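PDB 1DYS: endoglucanase, which hydrolyses internal beta-1,4-glucosidic linkages of cellulose as a family 6 glycoside hydrolase from Humicola insolens, and so takes part in recycling plant biomass. Local coordinates for residues I53-L59 and E115-F120; L88-S94 and E137-N143; N36-V40 and T339-H343; W282-N286 and S315-M321. One frame throughout, in Å; residues are numbered along the deposited sequence.

How the contacts relate
The four contacts differ in depth and chemistry. Contact 2, with its centre about 13 Å from that of the chain, holds two probable catalytic aspartates and is held by an asparagine, a buried glutamate and bridging waters. Contact 1, about 17 Å out, is mostly apolar packing of a loop on helix 108-126; it touches contact 2 through Ser54 O and Arg91 NH1, and the two alternate along the chain. Contact 4, equally far out, joins two irregular loops by a disulfide and an asparagine network beside probable substrate-binding residues. Contact 3 is peripheral, about 22 Å out, and ties helix 34-46 to the C-terminal end of helix 332-340. Contacts 1 and 4 both touch the second subunit.

Contact 1: residues I53-L59 and E115-F120; sequences ISNIFLL and EYVNPF
Tyr116 lays its ring alongside the 53-59 loop, with Ile53 O and Asn55 O near the ring plane at its edge. With CG anti to the backbone N (chi1 179°), the ring runs off the helix toward Ile53, and its OH donates a short hydrogen bond to Ile53 O (2.5 Å), lying in the carbonyl plane. The same hydroxyl bonds Tyr86 N. A phenylalanine in place of Tyr116 would probably leave both Ile53 O and Tyr86 N without their partner. Ile53 CG2 packs on the same end of the ring, 3.9 Å from Tyr116 CE1, while its CB meets Phe120 CE2 obliquely. Leu59 rests its two methyls on the helix: CD1 reaches Pro119 CB at 4.1 Å, and CD2 touches both the Tyr116 and Phe120 rings obliquely. Ile56 turns CG1 onto Glu115 O (3.6 Å) and CD1 onto Glu115 CB. The Glu115 carboxylate forms a salt bridge with Arg60 of the second subunit. The loop after strand 51-53 is thus packed on helix 108-126, which probably helps hold the segment carrying Ser54, a substrate-binding residue in a nearly identical protein; Phe120 also meets Ile62 of helix 60-74 and Leu83 and Leu85 of strand 79-85.

Contact 2: residues L88-S94 and E137-N143; sequences LPDRDCS and EPDAIGN
The amide of Asn143 is met at its oxygen from both faces of the carbonyl plane: Ser94 N (3.0 Å from Asn143 OD1) stands well above the plane, and in one of two conformers Ser94 OG (2.8 Å from Asn143 OD1) comes in from the opposite face with a smaller tilt. The bond from Ser94 N, together with that from Asn143 ND2 to Asp139 O (2.9 Å), sets the orientation of the amide. That carbonyl also accepts from Asn143 N, again from the other face. The plane of the Asp92 carboxylate is turned 70° from that of the amide and from that of the Asp139 carboxylate. Asp92 OD1 and Asp139 OD2 are 4.5 Å apart, bridged by a water that donates to both; another water joins Asp92 OD1 to Asn143 ND2. Asp92 OD2 turns instead to Ser99 and Tyr86. Both aspartates are assigned as proton donors in a nearly identical protein, consistent with an active site built where these loops meet. The buried Glu137 carboxylate takes a weak bond from Leu88 N through OE1 (3.2 Å), while its OE2 is held by Tyr112 and Asn87. Leu88 CD2 packs on Ala140 CB at 3.8 Å. The loops follow the parallel strands 79-85 and 132-136, the second leading into helix 140-146; Leu88 also rests on helix 150-169, to which Cys93 is tied by its disulfide with Cys152.

Contact 3: residues N36-V40 and T339-H343; sequences NAAKV and TQNAH
Helix 34-46 meets the last turn of helix 332-340 where Asn36 and Gln340 bring their CA atoms within 6.4 Å, and just beyond it the chain leaves helical geometry at Asn341. The Thr339 methyl is the apolar centre of the contact. Its CG2, anti to the backbone N, points at the first helix and touches Asn36 O and Asn36 OD1, each at 3.6 Å, as well as Lys39 CB. The Val40 side chain crosses that of Thr339 at about a right angle, CG2 approaching Thr339 OG1, whose hydrogen bond goes to Ala335 O. The Asn36 amide crosses the Gln340 side chain, with ND2 3.7 Å from Gln340 CG and the two amide planes 87° apart. Lys39 bends at chi3 (81°), which brings NZ back to Asn36 OD1 at 2.8 Å. The same ammonium makes a weak bond to Thr339 O (3.0 Å) and is bound to a water (2.7 Å from Lys39 NZ) that lies within hydrogen-bonding reach of Gln340 O and Ala342 O. An alanine in place of Asn36 removes the side-chain acceptor of Lys39 NZ and the amide that binds Asp33, and would probably leave the ammonium freer to turn. The lysine charge is thus met by neutral oxygens, including carbonyls at the helix C-terminus, where the helix dipole is likely to make them more attractive to a cation.

Contact 4: residues W282-N286 and S315-M321; sequences WCNVN and SDGQCGM
A covalent link comes first: Cys283 SG and Cys319 SG are joined at 2.0 Å, with a chi3 of 89° that is close to the relaxed value for a disulfide. Hydrogen bonds then gather on the Asn284 side chain, which reaches into the bend of the 315-321 loop. Its OD1 accepts from Asp316 N in a nearly straight bond (2.9 Å, 172° at the hydrogen), while ND2 gives to Cys319 O (2.8 Å) and Ser315 OG, both near the amide plane, with a weak bond to Gly317 O besides. The Ser315 hydroxyl is itself hydrogen-bonded to Pro325 O. In return, Asn284 N donates to the anti lone pair of Asp316 OD2 at 2.8 Å. The amide and carboxylate planes are only 15° apart as the two side chains pass in opposite directions. Asn286 ND2 lies between Asn284 O and Gly320 O, bonded to both within its amide plane. Charge enters through Asp316, which forms salt bridges with Arg269 and Lys310. Among the weaker contacts, the Trp282 ring meets Asp316 O at its edge, near CZ3, and Cys319 SG obliquely at CH2 (4.0 Å), while Gly320 CA makes a CH...O contact with Cys283 O. Such a disulfide-clamped pair of loops is consistent with a wall of the substrate cleft, since Trp282 and Lys310 are substrate-binding residues in a nearly identical protein.

Contact 1: residues I53-L59 and E115-F120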
loop_
_atom_site.group_PDB
_atom_site.type_symbol
_atom_site.label_atom_id
_atom_site.label_comp_id
_atom_site.label_asym_id
_atom_site.label_seq_id
_atom_site.Cartn_x
_atom_site.Cartn_y
_atom_site.Cartn_z
ATOM N N ILE A 53 13.264 -1.375 -1.683
ATOM C CA ILE A 53 13.242 -0.394 -0.568
ATOM C C ILE A 53 12.176 0.635 -0.911
ATOM O O ILE A 53 12.480 1.772 -1.352
ATOM C CB ILE A 53 14.617 0.243 -0.363
ATOM C CG1 ILE A 53 15.777 -0.746 -0.255
ATOM C CG2 ILE A 53 14.550 1.034 0.977
ATOM C CD1 ILE A 53 15.603 -1.974 0.592
ATOM N N SER A 54 10.938 0.166 -0.879
ATOM C CA SER A 54 9.792 0.873 -1.460
ATOM C C SER A 54 9.198 1.966 -0.601
ATOM O O SER A 54 8.191 2.556 -0.987
ATOM C CB SER A 54 8.724 -0.144 -1.881
ATOM O OG SER A 54 9.304 -1.154 -2.733
ATOM N N ASN A 55 9.739 2.199 0.574
ATOM C CA ASN A 55 9.281 3.271 1.457
ATOM C C ASN A 55 10.275 3.410 2.610
ATOM O O ASN A 55 11.254 2.661 2.724
ATOM C CB ASN A 55 7.863 3.063 1.961
ATOM C CG ASN A 55 7.739 1.705 2.601
ATOM O OD1 ASN A 55 8.398 1.367 3.579
ATOM N ND2 ASN A 55 6.909 0.873 1.960
ATOM N N ILE A 56 10.084 4.443 3.427
ATOM C CA ILE A 56 11.018 4.814 4.496
ATOM C C ILE A 56 11.080 3.712 5.533
ATOM O O ILE A 56 12.188 3.391 6.006
ATOM C CB ILE A 56 10.626 6.171 5.111
ATOM C CG1 ILE A 56 11.059 7.305 4.159
ATOM C CG2 ILE A 56 11.278 6.395 6.474
ATOM C CD1 ILE A 56 10.175 8.555 4.393
ATOM N N PHE A 57 9.958 3.097 5.868
ATOM C CA PHE A 57 9.945 1.959 6.783
ATOM C C PHE A 57 10.929 0.865 6.296
ATOM O O PHE A 57 11.608 0.247 7.116
ATOM C CB PHE A 57 8.531 1.401 6.861
ATOM C CG PHE A 57 8.345 0.178 7.708
ATOM C CD1 PHE A 57 8.171 0.304 9.067
ATOM C CD2 PHE A 57 8.394 -1.092 7.159
ATOM C CE1 PHE A 57 7.995 -0.812 9.867
ATOM C CE2 PHE A 57 8.191 -2.216 7.928
ATOM C CZ PHE A 57 8.032 -2.067 9.297
ATOM N N LEU A 58 10.908 0.546 5.021
ATOM C CA LEU A 58 11.747 -0.473 4.441
ATOM C C LEU A 58 13.206 -0.075 4.321
ATOM O O LEU A 58 13.958 -0.985 3.915
ATOM C CB LEU A 58 11.225 -1.041 3.123
ATOM C CG LEU A 58 9.835 -1.665 3.227
ATOM C CD1 LEU A 58 9.244 -1.952 1.841
ATOM C CD2 LEU A 58 9.907 -2.968 4.031
ATOM N N LEU A 59 13.654 1.117 4.689
ATOM C CA LEU A 59 15.122 1.324 4.754
ATOM C C LEU A 59 15.787 0.281 5.634
ATOM O O LEU A 59 16.955 -0.052 5.369
ATOM C CB LEU A 59 15.420 2.715 5.364
ATOM C CG LEU A 59 15.097 3.889 4.412
ATOM C CD1 LEU A 59 15.000 5.170 5.241
ATOM C CD2 LEU A 59 16.212 4.003 3.380
ATOM N N GLU A 115 14.742 12.261 4.229
ATOM C CA GLU A 115 14.278 11.111 4.988
ATOM C C GLU A 115 14.443 9.788 4.222
ATOM O O GLU A 115 14.294 8.773 4.921
ATOM C CB GLU A 115 12.794 11.299 5.356
ATOM C CG GLU A 115 12.548 12.408 6.371
ATOM C CD GLU A 115 11.089 12.491 6.801
ATOM O OE1 GLU A 115 10.534 11.533 7.390
ATOM O OE2 GLU A 115 10.434 13.503 6.498
ATOM N N TYR A 116 14.721 9.873 2.913
ATOM C CA TYR A 116 14.845 8.610 2.166
ATOM C C TYR A 116 16.205 8.487 1.468
ATOM O O TYR A 116 16.910 7.556 1.886
ATOM C CB TYR A 116 13.644 8.428 1.238
ATOM C CG TYR A 116 13.728 7.158 0.412
ATOM C CD1 TYR A 116 13.400 5.921 0.954
ATOM C CD2 TYR A 116 14.190 7.205 -0.888
ATOM C CE1 TYR A 116 13.510 4.746 0.208
ATOM C CE2 TYR A 116 14.310 6.030 -1.655
ATOM C CZ TYR A 116 13.949 4.828 -1.098
ATOM O OH TYR A 116 14.059 3.657 -1.831
ATOM N N VAL A 117 16.573 9.409 0.582
ATOM C CA VAL A 117 17.889 9.258 -0.050
ATOM C C VAL A 117 19.037 9.386 0.953
ATOM O O VAL A 117 19.925 8.520 0.962
ATOM C CB VAL A 117 18.031 10.260 -1.212
ATOM C CG1 VAL A 117 19.394 10.212 -1.838
ATOM C CG2 VAL A 117 16.959 9.927 -2.278
ATOM N N ASN A 118 19.021 10.392 1.843
ATOM C CA ASN A 118 20.185 10.497 2.744
ATOM C C ASN A 118 20.469 9.260 3.536
ATOM O O ASN A 118 21.611 8.750 3.515
ATOM C CB ASN A 118 20.079 11.761 3.591
ATOM C CG ASN A 118 20.241 12.982 2.712
ATOM O OD1 ASN A 118 20.551 13.032 1.527
ATOM N ND2 ASN A 118 19.988 14.136 3.367
ATOM N N PRO A 119 19.508 8.688 4.207
ATOM C CA PRO A 119 19.670 7.497 5.019
ATOM C C PRO A 119 20.084 6.318 4.148
ATOM O O PRO A 119 20.890 5.487 4.585
ATOM C CB PRO A 119 18.426 7.246 5.865
ATOM C CG PRO A 119 17.543 8.384 5.465
ATOM C CD PRO A 119 18.180 9.281 4.435
ATOM N N PHE A 120 19.545 6.249 2.938
ATOM C CA PHE A 120 19.925 5.204 2.001
ATOM C C PHE A 120 21.431 5.300 1.721
ATOM O O PHE A 120 22.149 4.301 1.882
ATOM C CB PHE A 120 19.142 5.359 0.696
ATOM C CG PHE A 120 19.019 4.148 -0.186
ATOM C CD1 PHE A 120 20.122 3.515 -0.749
ATOM C CD2 PHE A 120 17.725 3.713 -0.461
ATOM C CE1 PHE A 120 19.902 2.449 -1.597
ATOM C CE2 PHE A 120 17.492 2.650 -1.316
ATOM C CZ PHE A 120 18.607 2.018 -1.855
#

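Contact 2: residues L88-S94 and E137-N143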
loop_
_atom_site.group_PDB
_atom_site.type_symbol
_atom_site.label_atom_id
_atom_site.label_comp_id
_atom_site.label_asym_id
_atom_site.label_seq_id
_atom_site.Cartn_x
_atom_site.Cartn_y
_atom_site.Cartn_z
ATOM N N LEU A 88 9.989 7.735 -5.185
ATOM C CA LEU A 88 9.846 9.080 -5.759
ATOM C C LEU A 88 8.568 9.767 -5.355
ATOM O O LEU A 88 7.470 9.200 -5.223
ATOM C CB LEU A 88 9.785 8.885 -7.306
ATOM C CG LEU A 88 10.136 10.088 -8.183
ATOM C CD1 LEU A 88 11.593 10.487 -7.979
ATOM C CD2 LEU A 88 9.863 9.742 -9.648
ATOM N N PRO A 89 8.658 11.064 -5.110
ATOM C CA PRO A 89 7.442 11.823 -4.836
ATOM C C PRO A 89 6.574 11.782 -6.082
ATOM O O PRO A 89 7.037 11.848 -7.246
ATOM C CB PRO A 89 7.875 13.269 -4.518
ATOM C CG PRO A 89 9.334 13.089 -4.285
ATOM C CD PRO A 89 9.850 11.898 -5.085
ATOM N N ASP A 90 5.275 11.571 -5.914
ATOM C CA ASP A 90 4.306 11.436 -6.991
ATOM C C ASP A 90 4.658 10.271 -7.921
ATOM O O ASP A 90 4.523 10.318 -9.161
ATOM C CB ASP A 90 4.190 12.727 -7.820
ATOM C CG ASP A 90 3.470 13.822 -7.045
ATOM O OD1 ASP A 90 3.175 13.591 -5.849
ATOM O OD2 ASP A 90 3.225 14.902 -7.640
ATOM N N ARG A 91 5.167 9.226 -7.292
ATOM C CA ARG A 91 5.571 7.968 -7.909
ATOM C C ARG A 91 4.532 7.421 -8.872
ATOM O O ARG A 91 3.332 7.539 -8.624
ATOM C CB ARG A 91 5.728 6.938 -6.768
ATOM C CG ARG A 91 6.735 5.829 -7.087
ATOM C CD ARG A 91 7.117 5.063 -5.828
ATOM N NE ARG A 91 5.997 4.221 -5.340
ATOM C CZ ARG A 91 6.167 3.438 -4.275
ATOM N NH1 ARG A 91 7.289 3.317 -3.562
ATOM N NH2 ARG A 91 5.079 2.721 -3.889
ATOM N N ASP A 92 4.998 6.927 -10.051
ATOM C CA ASP A 92 4.092 6.402 -11.064
ATOM C C ASP A 92 3.000 7.420 -11.403
ATOM O O ASP A 92 1.807 7.144 -11.377
ATOM C CB ASP A 92 3.435 5.096 -10.612
ATOM C CG ASP A 92 4.469 4.010 -10.381
ATOM O OD1 ASP A 92 5.061 3.606 -11.408
ATOM O OD2 ASP A 92 4.741 3.545 -9.247
ATOM N N CYS A 93 3.470 8.598 -11.875
ATOM C CA CYS A 93 2.521 9.715 -12.001
ATOM C C CYS A 93 1.390 9.467 -12.959
ATOM O O CYS A 93 0.291 10.054 -12.893
ATOM C CB CYS A 93 3.281 11.016 -12.319
ATOM S SG CYS A 93 4.051 11.042 -13.947
ATOM N N SER A 94 1.559 8.603 -13.977
ATOM C CA SER A 94 0.529 8.372 -14.974
ATOM C C SER A 94 -0.762 7.833 -14.398
ATOM O O SER A 94 -1.796 8.064 -15.045
ATOM C CB SER A 94 1.014 7.492 -16.122
ATOM O OG SER A 94 1.963 8.201 -16.919
ATOM N N GLU A 137 14.620 4.049 -9.308
ATOM C CA GLU A 137 13.254 4.432 -9.564
ATOM C C GLU A 137 12.580 3.878 -10.801
ATOM O O GLU A 137 12.362 4.491 -11.869
ATOM C CB GLU A 137 13.195 5.985 -9.617
ATOM C CG GLU A 137 13.556 6.664 -8.295
ATOM C CD GLU A 137 12.528 6.432 -7.169
ATOM O OE1 GLU A 137 11.419 5.953 -7.459
ATOM O OE2 GLU A 137 12.844 6.827 -6.046
ATOM N N PRO A 138 12.185 2.626 -10.720
ATOM C CA PRO A 138 11.465 1.900 -11.752
ATOM C C PRO A 138 10.323 2.743 -12.317
ATOM O O PRO A 138 9.532 3.410 -11.671
ATOM C CB PRO A 138 10.925 0.637 -11.076
ATOM C CG PRO A 138 11.990 0.425 -10.008
ATOM C CD PRO A 138 12.379 1.804 -9.495
ATOM N N ASP A 139 10.244 2.767 -13.643
ATOM C CA ASP A 139 9.307 3.415 -14.514
ATOM C C ASP A 139 9.322 4.937 -14.450
ATOM O O ASP A 139 8.451 5.513 -15.087
ATOM C CB ASP A 139 7.853 2.910 -14.334
ATOM C CG ASP A 139 7.762 1.463 -14.761
ATOM O OD1 ASP A 139 8.596 1.080 -15.639
ATOM O OD2 ASP A 139 6.874 0.715 -14.290
ATOM N N ALA A 140 10.188 5.583 -13.657
ATOM C CA ALA A 140 10.103 7.054 -13.563
ATOM C C ALA A 140 10.365 7.664 -14.940
ATOM O O ALA A 140 9.629 8.539 -15.331
ATOM C CB ALA A 140 11.089 7.604 -12.535
ATOM N N ILE A 141 11.445 7.244 -15.584
ATOM C CA ILE A 141 11.706 7.824 -16.936
ATOM C C ILE A 141 10.619 7.543 -17.926
ATOM O O ILE A 141 10.247 8.404 -18.748
ATOM C CB ILE A 141 13.089 7.342 -17.364
ATOM C CG1 ILE A 141 14.120 8.055 -16.480
ATOM C CG2 ILE A 141 13.371 7.657 -18.839
ATOM C CD1 ILE A 141 15.524 7.556 -16.729
ATOM N N GLY A 142 9.976 6.375 -17.878
ATOM C CA GLY A 142 8.841 6.066 -18.746
ATOM C C GLY A 142 7.752 7.122 -18.548
ATOM O O GLY A 142 7.254 7.701 -19.506
ATOM N N ASN A 143 7.381 7.371 -17.300
ATOM C CA ASN A 143 6.346 8.347 -16.961
ATOM C C ASN A 143 6.754 9.753 -17.385
ATOM O O ASN A 143 5.879 10.556 -17.752
ATOM C CB ASN A 143 6.073 8.205 -15.466
ATOM C CG ASN A 143 5.133 7.094 -15.059
ATOM O OD1 ASN A 143 3.931 7.260 -15.221
ATOM N ND2 ASN A 143 5.700 6.018 -14.532
HETATM O O HOH W 1 7.377 5.076 -12.128
HETATM O O HOH W 2 3.967 3.675 -13.895
HETATM O O HOH W 3 6.003 1.112 -11.410
#

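Contact 3: residues N36-V40 and T339-H343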
loop_
_atom_site.group_PDB
_atom_site.type_symbol
_atom_site.label_atom_id
_atom_site.label_comp_id
_atom_site.label_asym_id
_atom_site.label_seq_id
_atom_site.Cartn_x
_atom_site.Cartn_y
_atom_site.Cartn_z
ATOM N N ASN A 36 8.656 -30.171 -8.325
ATOM C CA ASN A 36 8.510 -28.703 -8.177
ATOM C C ASN A 36 8.894 -28.221 -6.802
ATOM O O ASN A 36 9.328 -27.049 -6.686
ATOM C CB ASN A 36 7.105 -28.283 -8.605
ATOM C CG ASN A 36 6.895 -28.253 -10.087
ATOM O OD1 ASN A 36 7.593 -27.593 -10.867
ATOM N ND2 ASN A 36 5.842 -28.923 -10.600
ATOM N N ALA A 37 8.807 -29.010 -5.737
ATOM C CA ALA A 37 9.252 -28.571 -4.417
ATOM C C ALA A 37 10.758 -28.294 -4.462
ATOM O O ALA A 37 11.250 -27.321 -3.902
ATOM C CB ALA A 37 8.968 -29.649 -3.369
ATOM N N ALA A 38 11.474 -29.140 -5.191
ATOM C CA ALA A 38 12.920 -29.031 -5.350
ATOM C C ALA A 38 13.272 -27.782 -6.166
ATOM O O ALA A 38 14.277 -27.132 -5.877
ATOM C CB ALA A 38 13.437 -30.275 -6.067
ATOM N N LYS A 39 12.439 -27.497 -7.163
ATOM C CA LYS A 39 12.652 -26.260 -7.947
ATOM C C LYS A 39 12.455 -25.047 -7.026
ATOM O O LYS A 39 13.247 -24.091 -7.195
ATOM C CB LYS A 39 11.621 -26.299 -9.079
ATOM C CG LYS A 39 12.081 -27.136 -10.246
ATOM C CD LYS A 39 11.003 -27.617 -11.186
ATOM C CE LYS A 39 10.564 -26.579 -12.194
ATOM N NZ LYS A 39 9.401 -27.099 -13.004
ATOM N N VAL A 40 11.454 -25.040 -6.161
ATOM C CA VAL A 40 11.306 -23.932 -5.212
ATOM C C VAL A 40 12.551 -23.802 -4.339
ATOM O O VAL A 40 13.108 -22.709 -4.145
ATOM C CB VAL A 40 10.022 -24.050 -4.362
ATOM C CG1 VAL A 40 9.964 -22.867 -3.388
ATOM C CG2 VAL A 40 8.769 -24.045 -5.246
ATOM N N THR A 339 6.764 -21.672 -10.945
ATOM C CA THR A 339 7.668 -22.806 -10.709
ATOM C C THR A 339 7.436 -23.882 -11.759
ATOM O O THR A 339 8.382 -24.307 -12.402
ATOM C CB THR A 339 7.393 -23.400 -9.326
ATOM O OG1 THR A 339 7.592 -22.442 -8.270
ATOM C CG2 THR A 339 8.372 -24.549 -9.054
ATOM N N GLN A 340 6.194 -24.326 -11.901
ATOM C CA GLN A 340 5.908 -25.299 -12.972
ATOM C C GLN A 340 6.360 -24.836 -14.344
ATOM O O GLN A 340 6.696 -25.680 -15.199
ATOM C CB GLN A 340 4.394 -25.567 -13.031
ATOM C CG GLN A 340 3.779 -26.067 -11.759
ATOM C CD GLN A 340 2.270 -26.161 -11.759
ATOM O OE1 GLN A 340 1.727 -27.244 -11.959
ATOM N NE2 GLN A 340 1.584 -25.046 -11.535
ATOM N N ASN A 341 6.353 -23.550 -14.699
ATOM C CA ASN A 341 6.775 -23.048 -15.998
ATOM C C ASN A 341 8.189 -22.471 -15.995
ATOM O O ASN A 341 8.569 -21.818 -16.979
ATOM C CB ASN A 341 5.820 -21.970 -16.505
ATOM C CG ASN A 341 4.468 -22.590 -16.816
ATOM O OD1 ASN A 341 4.294 -23.267 -17.834
ATOM N ND2 ASN A 341 3.508 -22.358 -15.940
ATOM N N ALA A 342 8.931 -22.804 -14.939
ATOM C CA ALA A 342 10.285 -22.225 -14.848
ATOM C C ALA A 342 11.245 -22.612 -15.965
ATOM O O ALA A 342 11.195 -23.677 -16.570
ATOM C CB ALA A 342 10.924 -22.564 -13.517
ATOM N N HIS A 343 12.197 -21.703 -16.115
ATOM C CA HIS A 343 13.344 -21.868 -17.016
ATOM C C HIS A 343 14.022 -23.179 -16.641
ATOM O O HIS A 343 14.097 -23.530 -15.470
ATOM C CB HIS A 343 14.353 -20.750 -16.743
ATOM C CG HIS A 343 15.434 -20.671 -17.765
ATOM N ND1 HIS A 343 16.579 -21.439 -17.703
ATOM C CD2 HIS A 343 15.536 -19.903 -18.878
ATOM C CE1 HIS A 343 17.330 -21.137 -18.755
ATOM N NE2 HIS A 343 16.739 -20.191 -19.475
HETATM O O HOH W 4 9.685 -25.941 -15.435
#

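Contact 4: residues W282-N286 and S315-M321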
loop_
_atom_site.group_PDB
_atom_site.type_symbol
_atom_site.label_atom_id
_atom_site.label_comp_id
_atom_site.label_asym_id
_atom_site.label_seq_id
_atom_site.Cartn_x
_atom_site.Cartn_y
_atom_site.Cartn_z
ATOM N N TRP A 282 0.116 -5.656 -17.656
ATOM C CA TRP A 282 1.157 -5.776 -16.636
ATOM C C TRP A 282 0.807 -6.498 -15.348
ATOM O O TRP A 282 1.737 -6.752 -14.556
ATOM C CB TRP A 282 1.562 -4.331 -16.199
ATOM C CG TRP A 282 0.349 -3.589 -15.713
ATOM C CD1 TRP A 282 -0.561 -2.899 -16.479
ATOM C CD2 TRP A 282 -0.126 -3.493 -14.360
ATOM N NE1 TRP A 282 -1.572 -2.412 -15.687
ATOM C CE2 TRP A 282 -1.317 -2.752 -14.379
ATOM C CE3 TRP A 282 0.372 -3.937 -13.132
ATOM C CZ2 TRP A 282 -2.048 -2.458 -13.223
ATOM C CZ3 TRP A 282 -0.361 -3.667 -11.992
ATOM C CH2 TRP A 282 -1.558 -2.929 -12.030
ATOM N N CYS A 283 -0.463 -6.664 -15.036
ATOM C CA CYS A 283 -0.852 -7.184 -13.730
ATOM C C CYS A 283 -0.983 -8.689 -13.709
ATOM O O CYS A 283 -1.826 -9.242 -14.412
ATOM C CB CYS A 283 -2.194 -6.556 -13.267
ATOM S SG CYS A 283 -2.586 -7.073 -11.574
ATOM N N ASN A 284 -0.144 -9.345 -12.939
ATOM C CA ASN A 284 -0.177 -10.783 -12.733
ATOM C C ASN A 284 -0.425 -11.522 -14.053
ATOM O O ASN A 284 -1.328 -12.334 -14.159
ATOM C CB ASN A 284 -1.197 -11.140 -11.670
ATOM C CG ASN A 284 -0.924 -10.463 -10.342
ATOM O OD1 ASN A 284 0.229 -10.294 -9.909
ATOM N ND2 ASN A 284 -1.997 -10.033 -9.696
ATOM N N VAL A 285 0.463 -11.232 -14.993
ATOM C CA VAL A 285 0.318 -11.824 -16.333
ATOM C C VAL A 285 0.506 -13.318 -16.268
ATOM O O VAL A 285 1.380 -13.894 -15.637
ATOM C CB VAL A 285 1.250 -11.110 -17.329
ATOM C CG1 VAL A 285 1.443 -11.841 -18.648
ATOM C CG2 VAL A 285 0.707 -9.711 -17.503
ATOM N N ASN A 286 -0.389 -14.011 -16.988
ATOM C CA ASN A 286 -0.331 -15.480 -16.975
ATOM C C ASN A 286 -0.848 -16.002 -18.318
ATOM O O ASN A 286 -1.720 -15.408 -18.934
ATOM C CB ASN A 286 -1.109 -16.037 -15.801
ATOM C CG ASN A 286 -2.576 -15.630 -15.877
ATOM O OD1 ASN A 286 -3.426 -16.363 -16.400
ATOM N ND2 ASN A 286 -2.877 -14.424 -15.391
ATOM N N SER A 315 2.165 -10.324 -5.502
ATOM C CA SER A 315 1.196 -9.811 -6.448
ATOM C C SER A 315 1.525 -8.413 -6.948
ATOM O O SER A 315 2.066 -7.570 -6.238
ATOM C CB SER A 315 -0.178 -9.832 -5.791
ATOM O OG SER A 315 -1.216 -9.388 -6.637
ATOM N N ASP A 316 1.115 -8.188 -8.187
ATOM C CA ASP A 316 1.190 -6.875 -8.786
ATOM C C ASP A 316 -0.007 -5.990 -8.359
ATOM O O ASP A 316 0.049 -4.784 -8.574
ATOM C CB ASP A 316 1.191 -6.968 -10.308
ATOM C CG ASP A 316 2.447 -7.671 -10.820
ATOM O OD1 ASP A 316 3.520 -7.377 -10.268
ATOM O OD2 ASP A 316 2.243 -8.485 -11.749
ATOM N N GLY A 317 -1.079 -6.658 -7.916
ATOM C CA GLY A 317 -2.325 -5.945 -7.557
ATOM C C GLY A 317 -3.471 -6.952 -7.632
ATOM O O GLY A 317 -3.259 -8.086 -8.082
ATOM N N GLN A 318 -4.694 -6.559 -7.293
ATOM C CA GLN A 318 -5.842 -7.454 -7.307
ATOM C C GLN A 318 -6.444 -7.469 -8.709
ATOM O O GLN A 318 -7.482 -6.874 -8.977
ATOM C CB GLN A 318 -6.879 -7.007 -6.280
ATOM C CG GLN A 318 -6.341 -6.790 -4.899
ATOM C CD GLN A 318 -7.401 -6.310 -3.907
ATOM O OE1 GLN A 318 -7.314 -5.136 -3.585
ATOM N NE2 GLN A 318 -8.234 -7.292 -3.601
ATOM N N CYS A 319 -5.715 -8.139 -9.610
ATOM C CA CYS A 319 -6.041 -8.105 -11.014
ATOM C C CYS A 319 -5.288 -9.239 -11.707
ATOM O O CYS A 319 -4.487 -9.929 -11.071
ATOM C CB CYS A 319 -5.626 -6.749 -11.589
ATOM S SG CYS A 319 -4.142 -5.888 -11.078
ATOM N N GLY A 320 -5.638 -9.415 -12.975
ATOM C CA GLY A 320 -4.939 -10.313 -13.849
ATOM C C GLY A 320 -5.148 -11.791 -13.796
ATOM O O GLY A 320 -5.222 -12.467 -14.841
ATOM N N MET A 321 -5.167 -12.354 -12.609
ATOM C CA MET A 321 -5.277 -13.787 -12.399
ATOM C C MET A 321 -6.196 -13.950 -11.201
ATOM O O MET A 321 -6.145 -13.163 -10.256
ATOM C CB MET A 321 -3.915 -14.444 -12.248
ATOM C CG MET A 321 -4.005 -15.968 -12.221
ATOM S SD MET A 321 -2.404 -16.783 -12.157
ATOM C CE MET A 321 -2.573 -17.756 -10.658
#